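Local structure of acyl-[acyl-carrier-protein]--UDP-N-acetylglucosamine O-acyltransferase (4E6U) at residues 114-120 / 131-137; 124-130 / 143-149; 222-226 / 261-265. The protein catalyses the transfer of an acyl chain from acyl carrier protein to UDP-N-acetylglucosamine, an early step in making the lipid A part of lipopolysaccharide. The contacts are given in a common frame with arbitrary orientation. Numbering follows the deposited sequence.

Interaction 1 (114-120 / 131-137); sequences GSHNLLM and VGDHNIF
Segments 114-120 and 131-137 run parallel, in an offset of 18 residues. Gly114 lies by Gly132 (CA-CA 4.7 Å), His116 by His134 (4.8 Å) and Leu118 by Ile136 (4.8 Å). Both segments turn a corner with nearly the same backbone angles: His116 (phi/psi 64/29) and His134 (63/30) are left-handed. A short strand follows each corner. Its ladder has Leu118 N to Asn135 O, Phe137 N to Leu118 O and Met120 N to Phe137 O, all 2.9 Å. His134 N donates to Ser115 O (3.0 Å) and Ser115 N to Asp133 OD1 (2.8 Å). Gly114 N makes two weak bonds, to Val131 O (2.9 Å) and Gly132 O (3.2 Å). These are successive coils of the left-handed parallel beta-helix built from hexapeptide repeats, and the corner is stitched by an asparagine ladder. Asn117, chi1 m, sends OD1 to Asn135 N (2.9 Å) and ND2 to Gly132 O (2.9 Å). One coil back, Asn92 OD1 takes Asn117 N. Asn135, also m, repeats this one coil on, with OD1 on Val153 N and ND2 on Gly150 O. Asn135 ND2 also bonds Asn117 OD1 weakly (3.0 Å). Ser115 OG is bonded to Asn90 N and to a water (2.7 Å) that donates weakly to Asp133 OD1 (3.4 Å). Another water donates to His116 O (2.9 Å) and Asn135 O (3.0 Å). The two histidine rings, both m, are nearly parallel but slid apart (centroids 4.8 Å), and His116 CB sits over the His134 face. Leu119 CG packs on Phe137 CD2 (3.9 Å).

Interaction 2 (124-130 / 143-149); sequences HIAHDCI and VAGHVHI. With EDO (1,2-ethanediol), chain L; EDO (1,2-ethanediol), chain F.
Val143, Ile130 and His146 have most surface covered by the opposing segment. Val143 pairs with Ile125 in parallel register (CA-CA 5.1 Å). Val143 N donates to His124 O (2.9 Å), and Val143 O accepts from Ala126 N (3.0 Å). With chi1 t, Val143 CG1 lies 3.7 Å from Cys129 SG. Type II turns (Ala126-Cys129, Ala144-Val147) then take each segment round a corner of the left-handed beta-helix. His146 N bonds His127 O (3.0 Å). The His127 ring edge meets the His146 face (centroids 4.9 Å, planes 86°). His127, chi1 p, bonds Asp128 OD2 through ND1 (2.8 Å); Asp128 OD2 is also hydrogen-bonded to Thr104. Asp107 holds His146 ND1. His127 NE2 is hydrogen-bonded to O1 of one 1,2-ethanediol (2.7 Å), and O2 of another donates to Ile149 O (2.7 Å). Ile130 pairs with His148 (CA-CA 4.7 Å). Ile130 N donates to Val147 O (2.9 Å), Ile149 N to Ile130 O (2.8 Å), and Ile130 CD1 lies over the His148 ring.

Interaction 3 (222-226 / 261-265); sequences KLIFK and RGIVR. With EDO (1,2-ethanediol), chain D; EDO (1,2-ethanediol), chain I.
Residues 263-265 of the C-terminal tail lie against Ile224 and Phe225 of helix 211-225. The tail has no regular structure. The nearest CA atoms are those of Phe225 and Arg265, 6.7 Å apart, and 193 Å² is buried. Lys226 N bonds Lys222 O (2.9 Å). At phi/psi 80/-177 a CB would be jammed against the carbonyl O of Arg261, so glycine suits Gly262. The tail then extends through Ile263 (-118/155) and Val264 (-73/132). Ile263 takes chi1 p and chi2 t, and its CB points toward the helix. Its CD1 touches Ile224 CG2 (3.6 Å) and Phe225 CE1 (3.9 Å). Ile224 is m, t and also packs on helices 231-241 and 250-258, so Ile263 joins the apolar packing among the C-terminal helices. Phe225 has chi1 m and chi2 -76°. The edge of its ring faces the tail: CE1 comes 3.1 Å from Val264 O, and CD1 lies 4.2 Å from Arg265 CG. Arg265 is m, t, t with chi4 -87°. This stretched side chain carries NH1 to Ile224 O (3.0 Å). One water bridges Ile224 O (2.8 Å) and Arg265 NH2 (2.9 Å), and another joins Phe225 O (2.8 Å) to Arg265 NH1 (3.1 Å). A bound 1,2-ethanediol accepts from Arg265 NE through O2 (3.1 Å) and from Arg265 NH2 through O1 (2.9 Å). The terminal OXT is bonded to His195. The guanidinium thus satisfies the carbonyls of Ile224, directly, and Phe225, through water, whereas the buried Val264 O has no hydrogen-bond partner and lies at the ring edge of Phe225.

From the N terminus, segment 114-120 comes first and 124-130 follows almost at once. Interaction 1 closes a ten-residue loop when 131-137 arrives one coil later. Interaction 2 closes a twelve-residue loop at 143-149. The two cross along the chain, since their segments alternate. They stitch neighbouring coils at different corners of the beta-helix and touch directly: Gly132 N lies 2.9 Å from Ile149 O, a probable hydrogen bond. Interaction 3 comes later, in series. It closes a loop containing helices 231-241 and 250-258, and ties the C terminus to helix 211-225. Its centre is about 22 Å from that of interaction 2 and about 25 Å from that of interaction 1.

Interaction 1 (114-120 / 131-137)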
loop_
_atom_site.group_PDB
_atom_site.type_symbol
_atom_site.label_atom_id
_atom_site.label_comp_id
_atom_site.label_asym_id
_atom_site.label_seq_id
_atom_site.Cartn_x
_atom_site.Cartn_y
_atom_site.Cartn_z
ATOM N N GLY A 114 11.075 -12.502 -15.286
ATOM C CA GLY A 114 12.137 -13.476 -15.443
ATOM C C GLY A 114 12.294 -14.401 -14.261
ATOM O O GLY A 114 11.302 -14.993 -13.791
ATOM N N SER A 115 13.528 -14.530 -13.790
ATOM C CA SER A 115 13.900 -15.528 -12.794
ATOM C C SER A 115 14.633 -14.936 -11.602
ATOM O O SER A 115 15.257 -13.871 -11.718
ATOM C CB SER A 115 14.786 -16.610 -13.440
ATOM O OG SER A 115 14.088 -17.261 -14.486
ATOM N N HIS A 116 14.565 -15.617 -10.459
ATOM C CA HIS A 116 15.302 -15.234 -9.263
ATOM C C HIS A 116 14.888 -13.874 -8.703
ATOM O O HIS A 116 15.688 -13.189 -8.069
ATOM C CB HIS A 116 16.827 -15.288 -9.507
ATOM C CG HIS A 116 17.319 -16.654 -9.860
ATOM N ND1 HIS A 116 17.526 -17.632 -8.911
ATOM C CD2 HIS A 116 17.636 -17.207 -11.052
ATOM C CE1 HIS A 116 17.951 -18.733 -9.508
ATOM N NE2 HIS A 116 18.019 -18.504 -10.806
ATOM N N ASN A 117 13.626 -13.512 -8.926
ATOM C CA ASN A 117 13.090 -12.266 -8.377
ATOM C C ASN A 117 12.455 -12.499 -7.022
ATOM O O ASN A 117 11.928 -13.582 -6.766
ATOM C CB ASN A 117 12.074 -11.700 -9.351
ATOM C CG ASN A 117 12.700 -11.334 -10.680
ATOM O OD1 ASN A 117 13.512 -10.402 -10.744
ATOM N ND2 ASN A 117 12.323 -12.013 -11.743
ATOM N N LEU A 118 12.477 -11.468 -6.193
ATOM C CA LEU A 118 11.730 -11.452 -4.931
ATOM C C LEU A 118 10.712 -10.335 -5.019
ATOM O O LEU A 118 11.083 -9.152 -5.136
ATOM C CB LEU A 118 12.671 -11.232 -3.755
ATOM C CG LEU A 118 12.013 -10.915 -2.407
ATOM C CD1 LEU A 118 11.004 -12.003 -1.973
ATOM C CD2 LEU A 118 13.048 -10.699 -1.299
ATOM N N LEU A 119 9.435 -10.714 -5.018
ATOM C CA LEU A 119 8.316 -9.773 -4.988
ATOM C C LEU A 119 7.750 -9.835 -3.587
ATOM O O LEU A 119 7.066 -10.799 -3.238
ATOM C CB LEU A 119 7.263 -10.116 -6.048
ATOM C CG LEU A 119 7.566 -9.731 -7.503
ATOM C CD1 LEU A 119 8.738 -10.538 -8.040
ATOM C CD2 LEU A 119 6.349 -9.941 -8.385
ATOM N N MET A 120 8.089 -8.845 -2.777
ATOM C CA MET A 120 7.612 -8.821 -1.394
ATOM C C MET A 120 6.138 -8.502 -1.319
ATOM O O MET A 120 5.479 -8.236 -2.327
ATOM C CB MET A 120 8.422 -7.838 -0.561
ATOM C CG MET A 120 9.843 -8.300 -0.361
ATOM S SD MET A 120 10.696 -7.224 0.819
ATOM C CE MET A 120 12.400 -7.496 0.381
ATOM N N VAL A 131 9.959 -7.675 -16.780
ATOM C CA VAL A 131 10.862 -7.636 -15.655
ATOM C C VAL A 131 11.894 -8.714 -15.871
ATOM O O VAL A 131 11.529 -9.834 -16.220
ATOM C CB VAL A 131 10.097 -7.953 -14.330
ATOM C CG1 VAL A 131 11.036 -8.127 -13.136
ATOM C CG2 VAL A 131 9.015 -6.895 -14.034
ATOM N N GLY A 132 13.159 -8.381 -15.651
ATOM C CA GLY A 132 14.264 -9.318 -15.854
ATOM C C GLY A 132 14.493 -10.246 -14.674
ATOM O O GLY A 132 13.533 -10.806 -14.110
ATOM N N ASP A 133 15.756 -10.410 -14.292
ATOM C CA ASP A 133 16.165 -11.403 -13.305
ATOM C C ASP A 133 16.794 -10.754 -12.092
ATOM O O ASP A 133 17.362 -9.656 -12.191
ATOM C CB ASP A 133 17.240 -12.323 -13.903
ATOM C CG ASP A 133 16.769 -13.075 -15.117
ATOM O OD1 ASP A 133 15.556 -13.275 -15.333
ATOM O OD2 ASP A 133 17.660 -13.503 -15.902
ATOM N N HIS A 134 16.745 -11.434 -10.942
ATOM C CA HIS A 134 17.483 -11.033 -9.736
ATOM C C HIS A 134 17.073 -9.679 -9.169
ATOM O O HIS A 134 17.880 -8.985 -8.534
ATOM C CB HIS A 134 19.023 -11.080 -9.951
ATOM C CG HIS A 134 19.541 -12.438 -10.314
ATOM N ND1 HIS A 134 19.713 -13.444 -9.386
ATOM C CD2 HIS A 134 19.937 -12.951 -11.504
ATOM C CE1 HIS A 134 20.179 -14.523 -9.994
ATOM N NE2 HIS A 134 20.325 -14.248 -11.276
ATOM N N ASN A 135 15.813 -9.316 -9.369
ATOM C CA ASN A 135 15.306 -8.060 -8.843
ATOM C C ASN A 135 14.640 -8.238 -7.489
ATOM O O ASN A 135 14.194 -9.341 -7.161
ATOM C CB ASN A 135 14.310 -7.467 -9.817
ATOM C CG ASN A 135 14.921 -7.226 -11.179
ATOM O OD1 ASN A 135 15.844 -6.408 -11.310
ATOM N ND2 ASN A 135 14.426 -7.915 -12.194
ATOM N N ILE A 136 14.564 -7.161 -6.727
ATOM C CA ILE A 136 13.890 -7.176 -5.428
ATOM C C ILE A 136 12.917 -6.027 -5.416
ATOM O O ILE A 136 13.308 -4.868 -5.588
ATOM C CB ILE A 136 14.869 -7.017 -4.251
ATOM C CG1 ILE A 136 15.861 -8.186 -4.199
ATOM C CG2 ILE A 136 14.078 -6.856 -2.927
ATOM C CD1 ILE A 136 16.995 -8.003 -3.194
ATOM N N PHE A 137 11.640 -6.338 -5.216
ATOM C CA PHE A 137 10.589 -5.341 -5.033
ATOM C C PHE A 137 10.161 -5.420 -3.584
ATOM O O PHE A 137 9.627 -6.446 -3.151
ATOM C CB PHE A 137 9.401 -5.640 -5.937
ATOM C CG PHE A 137 9.750 -5.724 -7.393
ATOM C CD1 PHE A 137 9.669 -4.593 -8.203
ATOM C CD2 PHE A 137 10.197 -6.917 -7.940
ATOM C CE1 PHE A 137 9.990 -4.664 -9.541
ATOM C CE2 PHE A 137 10.509 -7.009 -9.275
ATOM C CZ PHE A 137 10.410 -5.874 -10.087
HETATM O O HOH W 1 14.387 -16.002 -16.896
HETATM O O HOH W 2 16.115 -11.263 -5.970
#

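Interaction 2 (124-130 / 143-149)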
loop_
_atom_site.group_PDB
_atom_site.type_symbol
_atom_site.label_atom_id
_atom_site.label_comp_id
_atom_site.label_asym_id
_atom_site.label_seq_id
_atom_site.Cartn_x
_atom_site.Cartn_y
_atom_site.Cartn_z
ATOM N N HIS A 124 2.680 -5.093 -6.984
ATOM C CA HIS A 124 1.825 -5.093 -8.153
ATOM C C HIS A 124 2.643 -4.974 -9.406
ATOM O O HIS A 124 3.426 -4.025 -9.546
ATOM C CB HIS A 124 0.841 -3.934 -8.115
ATOM C CG HIS A 124 0.009 -3.823 -9.359
ATOM N ND1 HIS A 124 -1.034 -4.679 -9.617
ATOM C CD2 HIS A 124 0.063 -2.964 -10.411
ATOM C CE1 HIS A 124 -1.594 -4.354 -10.772
ATOM N NE2 HIS A 124 -0.950 -3.312 -11.273
ATOM N N ILE A 125 2.468 -5.928 -10.305
ATOM C CA ILE A 125 3.048 -5.852 -11.649
ATOM C C ILE A 125 1.909 -5.719 -12.647
ATOM O O ILE A 125 1.141 -6.654 -12.870
ATOM C CB ILE A 125 3.910 -7.096 -11.987
ATOM C CG1 ILE A 125 4.994 -7.344 -10.931
ATOM C CG2 ILE A 125 4.489 -6.999 -13.416
ATOM C CD1 ILE A 125 6.015 -6.247 -10.766
ATOM N N ALA A 126 1.781 -4.537 -13.244
ATOM C CA ALA A 126 0.709 -4.240 -14.170
ATOM C C ALA A 126 0.875 -4.901 -15.527
ATOM O O ALA A 126 1.941 -5.394 -15.877
ATOM C CB ALA A 126 0.616 -2.725 -14.371
ATOM N N HIS A 127 -0.216 -4.875 -16.286
ATOM C CA HIS A 127 -0.190 -5.314 -17.677
ATOM C C HIS A 127 1.025 -4.830 -18.451
ATOM O O HIS A 127 1.423 -3.662 -18.357
ATOM C CB HIS A 127 -1.466 -4.856 -18.390
ATOM C CG HIS A 127 -1.667 -3.370 -18.407
ATOM N ND1 HIS A 127 -1.200 -2.571 -19.435
ATOM C CD2 HIS A 127 -2.305 -2.549 -17.543
ATOM C CE1 HIS A 127 -1.533 -1.312 -19.185
ATOM N NE2 HIS A 127 -2.197 -1.268 -18.041
ATOM N N ASP A 128 1.593 -5.748 -19.232
ATOM C CA ASP A 128 2.619 -5.441 -20.243
ATOM C C ASP A 128 3.977 -5.092 -19.675
ATOM O O ASP A 128 4.894 -4.729 -20.418
ATOM C CB ASP A 128 2.149 -4.338 -21.207
ATOM C CG ASP A 128 0.813 -4.653 -21.833
ATOM O OD1 ASP A 128 0.712 -5.719 -22.477
ATOM O OD2 ASP A 128 -0.158 -3.878 -21.641
ATOM N N CYS A 129 4.149 -5.229 -18.369
ATOM C CA CYS A 129 5.483 -5.058 -17.829
ATOM C C CYS A 129 6.402 -6.159 -18.318
ATOM O O CYS A 129 5.953 -7.287 -18.616
ATOM C CB CYS A 129 5.471 -5.070 -16.299
ATOM S SG CYS A 129 4.775 -3.585 -15.584
ATOM N N ILE A 130 7.684 -5.831 -18.400
ATOM C CA ILE A 130 8.724 -6.813 -18.663
ATOM C C ILE A 130 9.744 -6.634 -17.567
ATOM O O ILE A 130 10.291 -5.551 -17.400
ATOM C CB ILE A 130 9.384 -6.645 -20.063
ATOM C CG1 ILE A 130 8.334 -6.761 -21.165
ATOM C CG2 ILE A 130 10.522 -7.676 -20.238
ATOM C CD1 ILE A 130 8.893 -6.500 -22.578
ATOM N N VAL A 143 4.093 -1.211 -9.761
ATOM C CA VAL A 143 4.716 -1.043 -11.070
ATOM C C VAL A 143 3.585 -0.922 -12.083
ATOM O O VAL A 143 2.825 -1.868 -12.307
ATOM C CB VAL A 143 5.626 -2.217 -11.402
ATOM C CG1 VAL A 143 6.394 -1.939 -12.701
ATOM C CG2 VAL A 143 6.589 -2.516 -10.252
ATOM N N ALA A 144 3.456 0.253 -12.697
ATOM C CA ALA A 144 2.346 0.520 -13.600
ATOM C C ALA A 144 2.578 -0.077 -14.994
ATOM O O ALA A 144 3.576 -0.748 -15.251
ATOM C CB ALA A 144 2.059 2.031 -13.663
ATOM N N GLY A 145 1.620 0.160 -15.880
ATOM C CA GLY A 145 1.612 -0.523 -17.168
ATOM C C GLY A 145 2.820 -0.293 -18.051
ATOM O O GLY A 145 3.353 0.811 -18.118
ATOM N N HIS A 146 3.229 -1.336 -18.765
ATOM C CA HIS A 146 4.272 -1.238 -19.807
ATOM C C HIS A 146 5.643 -0.845 -19.280
ATOM O O HIS A 146 6.496 -0.392 -20.042
ATOM C CB HIS A 146 3.884 -0.247 -20.947
ATOM C CG HIS A 146 2.453 -0.326 -21.385
ATOM N ND1 HIS A 146 2.031 -1.143 -22.413
ATOM C CD2 HIS A 146 1.355 0.345 -20.965
ATOM C CE1 HIS A 146 0.732 -0.982 -22.597
ATOM N NE2 HIS A 146 0.295 -0.089 -21.729
ATOM N N VAL A 147 5.877 -1.009 -17.982
ATOM C CA VAL A 147 7.177 -0.702 -17.406
ATOM C C VAL A 147 8.176 -1.814 -17.701
ATOM O O VAL A 147 7.843 -3.013 -17.617
ATOM C CB VAL A 147 7.065 -0.457 -15.858
ATOM C CG1 VAL A 147 8.430 -0.411 -15.177
ATOM C CG2 VAL A 147 6.307 0.825 -15.589
ATOM N N HIS A 148 9.403 -1.443 -18.053
ATOM C CA HIS A 148 10.453 -2.423 -18.279
ATOM C C HIS A 148 11.510 -2.287 -17.198
ATOM O O HIS A 148 12.075 -1.207 -17.014
ATOM C CB HIS A 148 11.070 -2.264 -19.684
ATOM C CG HIS A 148 10.105 -2.506 -20.808
ATOM N ND1 HIS A 148 10.452 -2.329 -22.134
ATOM C CD2 HIS A 148 8.810 -2.912 -20.815
ATOM C CE1 HIS A 148 9.409 -2.599 -22.901
ATOM N NE2 HIS A 148 8.401 -2.960 -22.126
ATOM N N ILE A 149 11.752 -3.377 -16.472
ATOM C CA ILE A 149 12.748 -3.457 -15.408
ATOM C C ILE A 149 13.816 -4.455 -15.853
ATOM O O ILE A 149 13.501 -5.552 -16.339
ATOM C CB ILE A 149 12.116 -3.907 -14.061
ATOM C CG1 ILE A 149 10.782 -3.185 -13.767
ATOM C CG2 ILE A 149 13.132 -3.817 -12.929
ATOM C CD1 ILE A 149 10.894 -1.917 -12.929
HETATM C C1 EDO L . 14.372 -4.829 -20.211
HETATM O O1 EDO L . 15.272 -4.181 -19.299
HETATM C C2 EDO L . 13.408 -5.740 -19.453
HETATM O O2 EDO L . 14.136 -6.728 -18.706
HETATM C C1 EDO F . -4.192 0.328 -15.713
HETATM O O1 EDO F . -3.562 0.795 -16.916
HETATM C C2 EDO F . -3.491 0.896 -14.480
HETATM O O2 EDO F . -2.144 0.400 -14.424
HETATM O O HOH W 3 5.755 -4.096 -22.796
#

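Interaction 3 (222-226 / 261-265)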
loop_
_atom_site.group_PDB
_atom_site.type_symbol
_atom_site.label_atom_id
_atom_site.label_comp_id
_atom_site.label_asym_id
_atom_site.label_seq_id
_atom_site.Cartn_x
_atom_site.Cartn_y
_atom_site.Cartn_z
ATOM N N LYS A 222 28.389 12.264 -14.109
ATOM C CA LYS A 222 28.540 13.708 -14.151
ATOM C C LYS A 222 28.161 14.274 -15.513
ATOM O O LYS A 222 27.484 15.309 -15.591
ATOM C CB LYS A 222 29.966 14.112 -13.822
ATOM C CG LYS A 222 30.385 13.926 -12.382
ATOM C CD LYS A 222 31.853 14.299 -12.246
ATOM C CE LYS A 222 32.127 15.045 -10.970
ATOM N NZ LYS A 222 33.401 15.810 -11.075
ATOM N N LEU A 223 28.595 13.604 -16.588
ATOM C CA LEU A 223 28.196 14.031 -17.931
ATOM C C LEU A 223 26.694 14.040 -18.158
ATOM O O LEU A 223 26.153 14.958 -18.767
ATOM C CB LEU A 223 28.882 13.181 -19.002
ATOM C CG LEU A 223 30.386 13.444 -19.159
ATOM C CD1 LEU A 223 31.044 12.248 -19.797
ATOM C CD2 LEU A 223 30.637 14.723 -19.989
ATOM N N ILE A 224 26.015 13.006 -17.652
ATOM C CA ILE A 224 24.576 12.881 -17.859
ATOM C C ILE A 224 23.776 13.871 -17.002
ATOM O O ILE A 224 22.852 14.512 -17.491
ATOM C CB ILE A 224 24.118 11.441 -17.544
ATOM C CG1 ILE A 224 24.752 10.458 -18.527
ATOM C CG2 ILE A 224 22.594 11.338 -17.638
ATOM C CD1 ILE A 224 24.654 8.973 -18.096
ATOM N N PHE A 225 24.150 13.989 -15.736
ATOM C CA PHE A 225 23.303 14.679 -14.774
ATOM C C PHE A 225 23.745 16.068 -14.348
ATOM O O PHE A 225 22.909 16.853 -13.899
ATOM C CB PHE A 225 23.113 13.786 -13.539
ATOM C CG PHE A 225 22.335 12.527 -13.825
ATOM C CD1 PHE A 225 20.953 12.574 -13.996
ATOM C CD2 PHE A 225 22.983 11.310 -13.944
ATOM C CE1 PHE A 225 20.242 11.418 -14.279
ATOM C CE2 PHE A 225 22.267 10.134 -14.210
ATOM C CZ PHE A 225 20.899 10.200 -14.376
ATOM N N LYS A 226 25.030 16.373 -14.469
ATOM C CA LYS A 226 25.568 17.613 -13.887
ATOM C C LYS A 226 26.084 18.614 -14.910
ATOM O O LYS A 226 26.291 19.780 -14.587
ATOM C CB LYS A 226 26.684 17.294 -12.892
ATOM C CG LYS A 226 26.304 16.303 -11.794
ATOM C CD LYS A 226 25.256 16.903 -10.885
ATOM C CE LYS A 226 25.319 16.278 -9.501
ATOM N NZ LYS A 226 24.331 16.958 -8.612
ATOM N N ARG A 261 10.371 8.238 -21.960
ATOM C CA ARG A 261 9.805 9.265 -21.093
ATOM C C ARG A 261 10.825 10.308 -20.673
ATOM O O ARG A 261 10.501 11.227 -19.915
ATOM C CB ARG A 261 9.168 8.618 -19.871
ATOM C CG ARG A 261 7.894 7.885 -20.229
ATOM C CD ARG A 261 7.154 7.408 -19.009
ATOM N NE ARG A 261 6.867 8.482 -18.056
ATOM C CZ ARG A 261 5.856 9.341 -18.149
ATOM N NH1 ARG A 261 5.002 9.288 -19.172
ATOM N NH2 ARG A 261 5.703 10.270 -17.212
ATOM N N GLY A 262 12.055 10.171 -21.167
ATOM C CA GLY A 262 13.150 10.958 -20.632
ATOM C C GLY A 262 13.634 10.323 -19.333
ATOM O O GLY A 262 13.130 9.275 -18.931
ATOM N N ILE A 263 14.596 10.955 -18.672
ATOM C CA ILE A 263 15.221 10.363 -17.481
ATOM C C ILE A 263 15.030 11.195 -16.197
ATOM O O ILE A 263 14.827 12.414 -16.262
ATOM C CB ILE A 263 16.719 10.024 -17.735
ATOM C CG1 ILE A 263 17.523 11.298 -18.000
ATOM C CG2 ILE A 263 16.874 9.027 -18.906
ATOM C CD1 ILE A 263 19.028 11.079 -17.967
ATOM N N VAL A 264 15.089 10.529 -15.041
ATOM C CA VAL A 264 14.921 11.160 -13.718
ATOM C C VAL A 264 16.128 11.997 -13.323
ATOM O O VAL A 264 17.265 11.527 -13.399
ATOM C CB VAL A 264 14.683 10.123 -12.574
ATOM C CG1 VAL A 264 13.359 9.420 -12.733
ATOM C CG2 VAL A 264 15.840 9.115 -12.476
ATOM N N ARG A 265 15.878 13.221 -12.864
ATOM C CA ARG A 265 16.969 14.139 -12.536
ATOM C C ARG A 265 16.776 14.801 -11.181
ATOM O O ARG A 265 17.706 14.843 -10.369
ATOM C CB ARG A 265 17.083 15.190 -13.633
ATOM C CG ARG A 265 17.445 14.595 -14.983
ATOM C CD ARG A 265 17.383 15.622 -16.097
ATOM N NE ARG A 265 17.743 15.027 -17.385
ATOM C CZ ARG A 265 18.988 14.932 -17.851
ATOM N NH1 ARG A 265 20.012 15.377 -17.125
ATOM N NH2 ARG A 265 19.209 14.376 -19.041
ATOM O OXT ARG A 265 15.688 15.308 -10.872
HETATM C C1 EDO D . 15.756 13.458 -20.853
HETATM O O1 EDO D . 17.055 14.058 -20.915
HETATM C C2 EDO D . 14.764 14.465 -20.286
HETATM O O2 EDO D . 15.110 14.752 -18.927
HETATM C C1 EDO I . 1.264 10.409 -19.083
HETATM O O1 EDO I . 1.633 9.132 -19.615
HETATM C C2 EDO I . 2.282 11.451 -19.527
HETATM O O2 EDO I . 2.917 12.015 -18.376
HETATM O O HOH W 4 21.948 14.242 -20.108
HETATM O O HOH W 5 20.169 16.479 -14.182
#